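Local coordinates for protein (superoxide dismutase) (Aquifex pyrophilus, PDB 1COJ), which converts superoxide radicals to hydrogen peroxide and molecular oxygen, using one iron ion bound in each subunit of a homotetramer, at residues A[159-163]-A[180-185]. Residues are numbered along the deposited sequence; the frame is centred on the assembly and turned at random.
With FE (Fe (III) ion), chain B.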
ATOM      1  N   LEU A 159      -7.754  -4.247  22.238  1.00 11.59           N
ATOM      2  CA  LEU A 159      -8.258  -3.839  23.541  1.00 10.33           C
ATOM      3  C   LEU A 159      -8.659  -2.377  23.440  1.00 11.22           C
ATOM      4  O   LEU A 159      -9.779  -2.012  23.791  1.00 12.52           O
ATOM      5  CB  LEU A 159      -7.197  -4.020  24.630  1.00 10.66           C
ATOM      6  CG  LEU A 159      -6.618  -5.426  24.825  1.00 11.18           C
ATOM      7  CD1 LEU A 159      -5.650  -5.420  25.992  1.00 13.72           C
ATOM      8  CD2 LEU A 159      -7.726  -6.447  25.056  1.00 12.26           C
ATOM      9  N   ILE A 160      -7.738  -1.539  22.970  1.00 10.18           N
ATOM     10  CA  ILE A 160      -8.007  -0.109  22.801  1.00 10.46           C
ATOM     11  C   ILE A 160      -7.769   0.239  21.333  1.00 11.79           C
ATOM     12  O   ILE A 160      -6.709  -0.076  20.779  1.00 12.24           O
ATOM     13  CB  ILE A 160      -7.091   0.771  23.693  1.00 11.04           C
ATOM     14  CG1 ILE A 160      -7.375   0.504  25.174  1.00 12.28           C
ATOM     15  CG2 ILE A 160      -7.287   2.253  23.354  1.00  8.93           C
ATOM     16  CD1 ILE A 160      -6.497   1.310  26.130  1.00 10.99           C
ATOM     17  N   VAL A 161      -8.754   0.882  20.710  1.00 10.25           N
ATOM     18  CA  VAL A 161      -8.673   1.253  19.300  1.00 10.56           C
ATOM     19  C   VAL A 161      -8.925   2.750  19.101  1.00 11.46           C
ATOM     20  O   VAL A 161      -9.983   3.262  19.471  1.00 12.90           O
ATOM     21  CB  VAL A 161      -9.704   0.447  18.466  1.00 10.92           C
ATOM     22  CG1 VAL A 161      -9.630   0.833  17.011  1.00 13.10           C
ATOM     23  CG2 VAL A 161      -9.455  -1.044  18.620  1.00 10.91           C
ATOM     24  N   ILE A 162      -7.952   3.446  18.524  1.00  9.86           N
ATOM     25  CA  ILE A 162      -8.077   4.878  18.275  1.00 10.03           C
ATOM     26  C   ILE A 162      -8.105   5.148  16.776  1.00  9.45           C
ATOM     27  O   ILE A 162      -7.187   4.765  16.046  1.00 10.38           O
ATOM     28  CB  ILE A 162      -6.902   5.688  18.883  1.00  9.67           C
ATOM     29  CG1 ILE A 162      -6.684   5.311  20.349  1.00 13.60           C
ATOM     30  CG2 ILE A 162      -7.185   7.189  18.768  1.00 11.47           C
ATOM     31  CD1 ILE A 162      -5.528   6.053  21.013  1.00 15.34           C
ATOM     32  N   ASP A 163      -9.174   5.790  16.322  1.00  9.06           N
ATOM     33  CA  ASP A 163      -9.340   6.142  14.920  1.00  9.86           C
ATOM     34  C   ASP A 163      -8.550   7.423  14.647  1.00 12.07           C
ATOM     35  O   ASP A 163      -8.784   8.440  15.302  1.00 13.05           O
ATOM     36  CB  ASP A 163     -10.822   6.392  14.619  1.00  9.06           C
ATOM     37  CG  ASP A 163     -11.113   6.507  13.133  1.00 14.18           C
ATOM     38  OD1 ASP A 163     -10.167   6.450  12.321  1.00 12.17           O
ATOM     39  OD2 ASP A 163     -12.299   6.614  12.769  1.00 15.60           O
ATOM     40  N   TYR A 180      -7.516  15.926  20.185  1.00 11.30           N
ATOM     41  CA  TYR A 180      -8.506  14.883  19.942  1.00 11.06           C
ATOM     42  C   TYR A 180      -8.105  13.613  20.691  1.00 11.03           C
ATOM     43  O   TYR A 180      -8.947  12.948  21.301  1.00 11.26           O
ATOM     44  CB  TYR A 180      -8.639  14.614  18.438  1.00 11.01           C
ATOM     45  CG  TYR A 180      -9.143  13.231  18.087  1.00 12.23           C
ATOM     46  CD1 TYR A 180     -10.448  12.835  18.391  1.00 12.71           C
ATOM     47  CD2 TYR A 180      -8.306  12.310  17.451  1.00 12.01           C
ATOM     48  CE1 TYR A 180     -10.908  11.549  18.068  1.00 12.79           C
ATOM     49  CE2 TYR A 180      -8.753  11.025  17.125  1.00 12.21           C
ATOM     50  CZ  TYR A 180     -10.052  10.651  17.435  1.00 14.43           C
ATOM     51  OH  TYR A 180     -10.486   9.384  17.114  1.00 12.17           O
ATOM     52  N   ILE A 181      -6.814  13.287  20.655  1.00 12.09           N
ATOM     53  CA  ILE A 181      -6.314  12.099  21.339  1.00 12.17           C
ATOM     54  C   ILE A 181      -6.553  12.231  22.845  1.00 12.68           C
ATOM     55  O   ILE A 181      -6.971  11.275  23.499  1.00 12.25           O
ATOM     56  CB  ILE A 181      -4.814  11.869  21.049  1.00 13.38           C
ATOM     57  CG1 ILE A 181      -4.597  11.695  19.541  1.00 14.95           C
ATOM     58  CG2 ILE A 181      -4.319  10.634  21.790  1.00 12.91           C
ATOM     59  CD1 ILE A 181      -3.139  11.730  19.111  1.00 14.40           C
ATOM     60  N   ASP A 182      -6.322  13.425  23.388  1.00 13.45           N
ATOM     61  CA  ASP A 182      -6.548  13.663  24.811  1.00 13.55           C
ATOM     62  C   ASP A 182      -8.027  13.469  25.134  1.00 13.12           C
ATOM     63  O   ASP A 182      -8.372  12.835  26.133  1.00 14.89           O
ATOM     64  CB  ASP A 182      -6.117  15.080  25.210  1.00 17.94           C
ATOM     65  CG  ASP A 182      -4.611  15.275  25.157  1.00 23.28           C
ATOM     66  OD1 ASP A 182      -3.871  14.291  25.359  1.00 26.10           O
ATOM     67  OD2 ASP A 182      -4.166  16.418  24.919  1.00 27.84           O
ATOM     68  N   ALA A 183      -8.896  13.999  24.278  1.00 13.15           N
ATOM     69  CA  ALA A 183     -10.337  13.880  24.473  1.00 12.95           C
ATOM     70  C   ALA A 183     -10.760  12.412  24.452  1.00 14.41           C
ATOM     71  O   ALA A 183     -11.588  11.993  25.256  1.00 14.96           O
ATOM     72  CB  ALA A 183     -11.088  14.674  23.410  1.00 11.52           C
ATOM     73  N   PHE A 184     -10.157  11.625  23.562  1.00 13.24           N
ATOM     74  CA  PHE A 184     -10.471  10.200  23.469  1.00 12.99           C
ATOM     75  C   PHE A 184     -10.200   9.518  24.815  1.00 13.15           C
ATOM     76  O   PHE A 184     -11.032   8.757  25.320  1.00 10.81           O
ATOM     77  CB  PHE A 184      -9.647   9.524  22.360  1.00 13.11           C
ATOM     78  CG  PHE A 184      -9.838   8.034  22.296  1.00 12.20           C
ATOM     79  CD1 PHE A 184     -10.852   7.482  21.520  1.00 13.33           C
ATOM     80  CD2 PHE A 184      -9.018   7.180  23.031  1.00 12.69           C
ATOM     81  CE1 PHE A 184     -11.050   6.101  21.485  1.00 12.94           C
ATOM     82  CE2 PHE A 184      -9.209   5.802  23.002  1.00 11.94           C
ATOM     83  CZ  PHE A 184     -10.227   5.263  22.225  1.00 10.52           C
ATOM     84  N   PHE A 185      -9.037   9.795  25.394  1.00 14.65           N
ATOM     85  CA  PHE A 185      -8.677   9.212  26.681  1.00 16.98           C
ATOM     86  C   PHE A 185      -9.617   9.606  27.822  1.00 17.55           C
ATOM     87  O   PHE A 185      -9.794   8.840  28.770  1.00 18.69           O
ATOM     88  CB  PHE A 185      -7.229   9.545  27.031  1.00 19.23           C
ATOM     89  CG  PHE A 185      -6.228   8.640  26.368  1.00 24.05           C
ATOM     90  CD1 PHE A 185      -5.901   7.413  26.941  1.00 25.78           C
ATOM     91  CD2 PHE A 185      -5.635   8.994  25.161  1.00 25.20           C
ATOM     92  CE1 PHE A 185      -4.997   6.551  26.322  1.00 25.83           C
ATOM     93  CE2 PHE A 185      -4.730   8.138  24.531  1.00 25.92           C
ATOM     94  CZ  PHE A 185      -4.412   6.916  25.112  1.00 25.23           C
TER
HETATM   95 FE    FE B 213     -13.449   6.432  11.202  0.55 20.15          FE
HETATM   96  O   HOH W   1     -11.941   5.514  10.260  1.00 13.62           O
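Strand 160-163 and helix 180-185 run roughly antiparallel, their axes at 146° and no closer than 10.1 Å; the nearest CA atoms, of Ile162 and Phe184, are 7.8 Å apart. Phe184 points at the strand, and its ring meets both Ile160 and Ile162. CG1 of Ile162 lies over one ring face in a CH-pi contact, 4.1 Å from the centroid, while Ile160 CG2 meets the ring edge, 4.1 Å from Phe184 CE2. Ile162 CD1 also reaches Phe185 CE2 (4.2 Å). At the strand's end, Tyr180 OH donates a hydrogen bond to the backbone O of Asp163 (2.7 Å), tying the helix to the iron ligand through its main chain. Asp163 OD2 binds iron (1.9 Å) alongside His27, His81 and His167; its OD1 accepts a hydrogen bond from Tyr165 N. In the C-terminal domain's three-stranded antiparallel sheet, strand 128-134 pairs with 159-163, Ala129 with Ile162, and a classic bulge sets Leu159 and Ile160 both opposite Leu131; helix 111-124 packs against Ile181 and helix 190-207 against Ile160.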